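Local coordinates for protein LytB (Plasmodium falciparum, PDB 4N7B) that reduces (E)-4-hydroxy-3-methylbut-2-enyl diphosphate to isopentenyl and dimethylallyl diphosphate with an iron-sulfur cluster, the last step of the apicoplast isoprenoid precursor pathway, at residues L279-A292 / I302-C315. Numbering follows the deposited sequence.
Sequences LNDVPDGHILIYSA and IAKKKKLIEIDATC. With F3S (Fe3-s4 cluster), chain B.
Strands 287-290 and 309-312 are the parallel arms of a beta-alpha-beta unit, joined by helix 297-305; strand 309-312 is the outermost of its four-stranded sheet. Leu288, level with Glu310, bonds to the residues on either side of it: its N donates to Ile309 O at 2.9 Å and its O accepts from Ile311 N. Tyr290 continues the pattern, with N bonded to Ile311 O and O to Ala313 N. Ile287, Ile289, Ile309 and Ile311 share one face, where branched apolar side chains suit a sheet packed on a helix; Ile289 and Ile311 touch helix 232-247 and Ile287 touches Phe248. Ile287 CD1 sits 3.6 Å from Ile309 CB.

The other face carries Tyr290. Its CG stands anti to the carbonyl carbon (chi1 -60°), and the ring leans toward strand 309-312, with Asp312 CB and Glu310 OE2 at its edge. Tyr290 OH donates to Glu310 OE2 at 2.6 Å, on the anti side of the carboxylate. The two planes are nearly perpendicular (89°), while Ala303 CB packs against the same hydroxyl. Nearer the strand starts Leu308 packs between Val282 and Leu288, its CD2 3.6 Å from Val282 CG1.

At that end Lys306, just past the helix, is long enough to bring NZ to Val282 O and, bending at chi4 (-78°), to Asp284 OD1 in a salt bridge of 3.0 Å. Gly285 is third in the type II turn Pro283-His286, where a CB would jam against Asp284 O; its N donates across to Lys306 O.

Asp312 OD1 takes both Thr314 N, in an Asx turn, and Thr314 OG1, while OD2 pairs with Arg300. Beyond the strands both chains run toward the cluster: Cys315 N bonds to Ala292 O at 2.9 Å, and Cys315 SG, a thiolate suited to iron, binds the Fe3-S4 cluster at FE3, 2.3 Å away.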
loop_
_atom_site.group_PDB
_atom_site.type_symbol
_atom_site.label_atom_id
_atom_site.label_comp_id
_atom_site.label_asym_id
_atom_site.label_seq_id
_atom_site.Cartn_x
_atom_site.Cartn_y
_atom_site.Cartn_z
ATOM N N LEU A 279 -5.859 -6.212 21.108
ATOM C CA LEU A 279 -7.191 -6.802 20.988
ATOM C C LEU A 279 -7.970 -6.845 22.305
ATOM O O LEU A 279 -9.174 -7.087 22.300
ATOM C CB LEU A 279 -7.102 -8.200 20.382
ATOM C CG LEU A 279 -7.291 -8.209 18.865
ATOM C CD1 LEU A 279 -6.093 -7.543 18.184
ATOM C CD2 LEU A 279 -7.514 -9.628 18.354
ATOM N N ASN A 280 -7.292 -6.608 23.424
ATOM C CA ASN A 280 -7.977 -6.491 24.710
ATOM C C ASN A 280 -8.787 -5.212 24.795
ATOM O O ASN A 280 -9.696 -5.095 25.621
ATOM C CB ASN A 280 -6.983 -6.521 25.867
ATOM C CG ASN A 280 -6.469 -7.908 26.149
ATOM O OD1 ASN A 280 -7.086 -8.903 25.758
ATOM N ND2 ASN A 280 -5.337 -7.988 26.839
ATOM N N ASP A 281 -8.442 -4.252 23.941
ATOM C CA ASP A 281 -9.187 -3.007 23.843
ATOM C C ASP A 281 -10.496 -3.279 23.124
ATOM O O ASP A 281 -11.336 -2.391 22.994
ATOM C CB ASP A 281 -8.382 -1.951 23.083
ATOM C CG ASP A 281 -7.163 -1.479 23.851
ATOM O OD1 ASP A 281 -6.873 -2.052 24.925
ATOM O OD2 ASP A 281 -6.490 -0.540 23.374
ATOM N N VAL A 282 -10.664 -4.515 22.657
ATOM C CA VAL A 282 -11.889 -4.914 21.977
ATOM C C VAL A 282 -12.753 -5.824 22.845
ATOM O O VAL A 282 -12.328 -6.912 23.228
ATOM C CB VAL A 282 -11.594 -5.645 20.661
ATOM C CG1 VAL A 282 -12.905 -6.054 19.991
ATOM C CG2 VAL A 282 -10.761 -4.760 19.740
ATOM N N PRO A 283 -13.974 -5.371 23.158
ATOM C CA PRO A 283 -14.974 -6.194 23.843
ATOM C C PRO A 283 -15.204 -7.513 23.115
ATOM O O PRO A 283 -15.295 -7.529 21.884
ATOM C CB PRO A 283 -16.238 -5.336 23.768
ATOM C CG PRO A 283 -15.746 -3.932 23.679
ATOM C CD PRO A 283 -14.453 -3.999 22.914
ATOM N N ASP A 284 -15.286 -8.605 23.867
ATOM C CA ASP A 284 -15.629 -9.902 23.296
ATOM C C ASP A 284 -16.977 -9.806 22.583
ATOM O O ASP A 284 -17.830 -9.013 22.971
ATOM C CB ASP A 284 -15.687 -10.968 24.394
ATOM C CG ASP A 284 -14.352 -11.166 25.087
ATOM O OD1 ASP A 284 -13.484 -10.273 24.971
ATOM O OD2 ASP A 284 -14.173 -12.211 25.753
ATOM N N GLY A 285 -17.161 -10.597 21.532
ATOM C CA GLY A 285 -18.417 -10.603 20.803
ATOM C C GLY A 285 -18.551 -9.495 19.772
ATOM O O GLY A 285 -19.433 -9.553 18.912
ATOM N N HIS A 286 -17.682 -8.489 19.841
ATOM C CA HIS A 286 -17.810 -7.317 18.972
ATOM C C HIS A 286 -17.139 -7.483 17.612
ATOM O O HIS A 286 -16.404 -8.442 17.371
ATOM C CB HIS A 286 -17.252 -6.068 19.657
ATOM C CG HIS A 286 -18.224 -5.404 20.578
ATOM N ND1 HIS A 286 -18.774 -6.047 21.666
ATOM C CD2 HIS A 286 -18.753 -4.158 20.568
ATOM C CE1 HIS A 286 -19.598 -5.225 22.291
ATOM N NE2 HIS A 286 -19.604 -4.072 21.645
ATOM N N ILE A 287 -17.409 -6.523 16.731
ATOM C CA ILE A 287 -16.832 -6.483 15.392
ATOM C C ILE A 287 -15.366 -6.091 15.448
ATOM O O ILE A 287 -15.001 -5.140 16.136
ATOM C CB ILE A 287 -17.538 -5.424 14.521
ATOM C CG1 ILE A 287 -19.038 -5.711 14.420
ATOM C CG2 ILE A 287 -16.922 -5.377 13.139
ATOM C CD1 ILE A 287 -19.413 -6.576 13.228
ATOM N N LEU A 288 -14.530 -6.820 14.719
ATOM C CA LEU A 288 -13.170 -6.377 14.479
ATOM C C LEU A 288 -12.846 -6.473 13.007
ATOM O O LEU A 288 -13.054 -7.518 12.391
ATOM C CB LEU A 288 -12.158 -7.205 15.256
ATOM C CG LEU A 288 -10.706 -6.770 15.013
ATOM C CD1 LEU A 288 -10.462 -5.352 15.527
ATOM C CD2 LEU A 288 -9.757 -7.741 15.675
ATOM N N ILE A 289 -12.322 -5.382 12.456
ATOM C CA ILE A 289 -11.934 -5.330 11.053
ATOM C C ILE A 289 -10.418 -5.390 10.878
ATOM O O ILE A 289 -9.680 -4.644 11.529
ATOM C CB ILE A 289 -12.445 -4.044 10.403
ATOM C CG1 ILE A 289 -13.971 -3.976 10.544
ATOM C CG2 ILE A 289 -12.034 -3.994 8.951
ATOM C CD1 ILE A 289 -14.596 -2.710 10.001
ATOM N N TYR A 290 -9.955 -6.269 9.995
ATOM C CA TYR A 290 -8.532 -6.342 9.677
ATOM C C TYR A 290 -8.226 -5.392 8.526
ATOM O O TYR A 290 -8.947 -5.360 7.527
ATOM C CB TYR A 290 -8.124 -7.772 9.307
ATOM C CG TYR A 290 -8.378 -8.783 10.402
ATOM C CD1 TYR A 290 -7.904 -8.579 11.692
ATOM C CD2 TYR A 290 -9.109 -9.933 10.153
ATOM C CE1 TYR A 290 -8.142 -9.503 12.696
ATOM C CE2 TYR A 290 -9.353 -10.862 11.156
ATOM C CZ TYR A 290 -8.871 -10.642 12.423
ATOM O OH TYR A 290 -9.115 -11.574 13.418
ATOM N N SER A 291 -7.152 -4.625 8.657
ATOM C CA SER A 291 -6.837 -3.602 7.674
ATOM C C SER A 291 -6.388 -4.194 6.340
ATOM O O SER A 291 -6.143 -5.393 6.221
ATOM C CB SER A 291 -5.729 -2.691 8.201
ATOM O OG SER A 291 -4.474 -3.339 8.107
ATOM N N ALA A 292 -6.256 -3.323 5.343
ATOM C CA ALA A 292 -5.857 -3.716 4.000
ATOM C C ALA A 292 -4.505 -4.397 3.948
ATOM O O ALA A 292 -4.246 -5.186 3.040
ATOM C CB ALA A 292 -5.843 -2.501 3.114
ATOM N N ILE A 302 -6.715 -15.560 18.302
ATOM C CA ILE A 302 -7.056 -14.753 19.468
ATOM C C ILE A 302 -8.454 -14.173 19.343
ATOM O O ILE A 302 -9.200 -14.114 20.320
ATOM C CB ILE A 302 -6.088 -13.592 19.636
ATOM C CG1 ILE A 302 -4.734 -14.121 20.101
ATOM C CG2 ILE A 302 -6.648 -12.562 20.621
ATOM C CD1 ILE A 302 -3.740 -13.033 20.415
ATOM N N ALA A 303 -8.795 -13.732 18.135
ATOM C CA ALA A 303 -10.100 -13.141 17.873
ATOM C C ALA A 303 -11.197 -14.151 18.179
ATOM O O ALA A 303 -12.209 -13.821 18.800
ATOM C CB ALA A 303 -10.197 -12.682 16.419
ATOM N N LYS A 304 -10.976 -15.389 17.751
ATOM C CA LYS A 304 -11.976 -16.435 17.900
ATOM C C LYS A 304 -12.204 -16.743 19.371
ATOM O O LYS A 304 -13.335 -16.951 19.793
ATOM C CB LYS A 304 -11.566 -17.688 17.123
ATOM C CG LYS A 304 -12.023 -17.653 15.672
ATOM C CD LYS A 304 -11.034 -18.312 14.726
ATOM C CE LYS A 304 -11.126 -17.669 13.351
ATOM N NZ LYS A 304 -10.039 -18.058 12.412
ATOM N N LYS A 305 -11.130 -16.742 20.151
ATOM C CA LYS A 305 -11.225 -16.909 21.599
ATOM C C LYS A 305 -12.169 -15.877 22.210
ATOM O O LYS A 305 -12.934 -16.187 23.121
ATOM C CB LYS A 305 -9.843 -16.770 22.239
ATOM C CG LYS A 305 -9.038 -18.058 22.300
ATOM C CD LYS A 305 -7.748 -17.845 23.087
ATOM C CE LYS A 305 -7.200 -19.154 23.650
ATOM N NZ LYS A 305 -6.376 -18.948 24.885
ATOM N N LYS A 306 -12.102 -14.649 21.705
ATOM C CA LYS A 306 -12.962 -13.573 22.179
ATOM C C LYS A 306 -14.292 -13.564 21.442
ATOM O O LYS A 306 -15.109 -12.661 21.637
ATOM C CB LYS A 306 -12.288 -12.225 21.968
ATOM C CG LYS A 306 -11.079 -11.988 22.831
ATOM C CD LYS A 306 -10.402 -10.697 22.416
ATOM C CE LYS A 306 -9.683 -10.054 23.580
ATOM N NZ LYS A 306 -10.647 -9.337 24.477
ATOM N N LYS A 307 -14.509 -14.570 20.605
ATOM C CA LYS A 307 -15.708 -14.650 19.793
ATOM C C LYS A 307 -16.031 -13.300 19.139
ATOM O O LYS A 307 -17.127 -12.764 19.293
ATOM C CB LYS A 307 -16.878 -15.154 20.642
ATOM C CG LYS A 307 -17.736 -16.189 19.934
ATOM C CD LYS A 307 -17.864 -17.478 20.745
ATOM C CE LYS A 307 -18.584 -18.561 19.944
ATOM N NZ LYS A 307 -18.781 -19.818 20.715
ATOM N N LEU A 308 -15.069 -12.761 18.396
ATOM C CA LEU A 308 -15.277 -11.505 17.688
ATOM C C LEU A 308 -15.859 -11.757 16.305
ATOM O O LEU A 308 -15.660 -12.823 15.721
ATOM C CB LEU A 308 -13.956 -10.753 17.539
ATOM C CG LEU A 308 -13.241 -10.385 18.835
ATOM C CD1 LEU A 308 -11.890 -9.772 18.510
ATOM C CD2 LEU A 308 -14.091 -9.424 19.649
ATOM N N ILE A 309 -16.574 -10.768 15.783
ATOM C CA ILE A 309 -17.027 -10.821 14.404
ATOM C C ILE A 309 -15.883 -10.353 13.540
ATOM O O ILE A 309 -15.686 -9.153 13.361
ATOM C CB ILE A 309 -18.204 -9.882 14.111
ATOM C CG1 ILE A 309 -19.201 -9.850 15.272
ATOM C CG2 ILE A 309 -18.889 -10.316 12.821
ATOM C CD1 ILE A 309 -19.881 -11.162 15.515
ATOM N N GLU A 310 -15.123 -11.303 13.016
ATOM C CA GLU A 310 -13.987 -10.994 12.170
ATOM C C GLU A 310 -14.439 -10.558 10.787
ATOM O O GLU A 310 -15.103 -11.305 10.071
ATOM C CB GLU A 310 -13.093 -12.215 12.046
ATOM C CG GLU A 310 -12.402 -12.594 13.329
ATOM C CD GLU A 310 -11.571 -13.842 13.167
ATOM O OE1 GLU A 310 -12.125 -14.943 13.375
ATOM O OE2 GLU A 310 -10.372 -13.722 12.812
ATOM N N ILE A 311 -14.066 -9.341 10.416
ATOM C CA ILE A 311 -14.356 -8.824 9.089
ATOM C C ILE A 311 -13.053 -8.414 8.411
ATOM O O ILE A 311 -12.446 -7.400 8.760
ATOM C CB ILE A 311 -15.331 -7.651 9.150
ATOM C CG1 ILE A 311 -16.687 -8.166 9.637
ATOM C CG2 ILE A 311 -15.449 -6.996 7.775
ATOM C CD1 ILE A 311 -17.811 -7.200 9.443
ATOM N N ASP A 312 -12.636 -9.218 7.439
ATOM C CA ASP A 312 -11.281 -9.152 6.919
ATOM C C ASP A 312 -11.181 -8.313 5.652
ATOM O O ASP A 312 -11.562 -8.765 4.575
ATOM C CB ASP A 312 -10.779 -10.563 6.636
ATOM C CG ASP A 312 -9.311 -10.597 6.277
ATOM O OD1 ASP A 312 -8.674 -9.521 6.198
ATOM O OD2 ASP A 312 -8.789 -11.705 6.056
ATOM N N ALA A 313 -10.631 -7.105 5.781
ATOM C CA ALA A 313 -10.489 -6.190 4.642
ATOM C C ALA A 313 -9.085 -6.243 4.079
ATOM O O ALA A 313 -8.667 -5.330 3.355
ATOM C CB ALA A 313 -10.839 -4.747 5.047
ATOM N N THR A 314 -8.350 -7.301 4.413
ATOM C CA THR A 314 -7.041 -7.523 3.805
ATOM C C THR A 314 -7.234 -7.383 2.311
ATOM O O THR A 314 -8.169 -7.949 1.747
ATOM C CB THR A 314 -6.501 -8.944 4.069
ATOM O OG1 THR A 314 -6.171 -9.098 5.449
ATOM C CG2 THR A 314 -5.265 -9.224 3.230
ATOM N N CYS A 315 -6.366 -6.623 1.664
ATOM C CA CYS A 315 -6.362 -6.559 0.212
ATOM C C CYS A 315 -6.125 -7.938 -0.417
ATOM O O CYS A 315 -5.201 -8.648 -0.027
ATOM C CB CYS A 315 -5.280 -5.596 -0.275
ATOM S SG CYS A 315 -5.294 -5.513 -2.083
HETATM FE FE1 F3S B . -3.647 -1.175 -2.897
HETATM FE FE3 F3S B . -3.794 -3.832 -2.480
HETATM FE FE4 F3S B . -1.758 -2.726 -3.842
HETATM S S1 F3S B . -4.084 -2.212 -1.017
HETATM S S2 F3S B . -1.478 -0.684 -3.001
HETATM S S3 F3S B . -3.895 -2.794 -4.405
HETATM S S4 F3S B . -1.651 -4.401 -2.422
#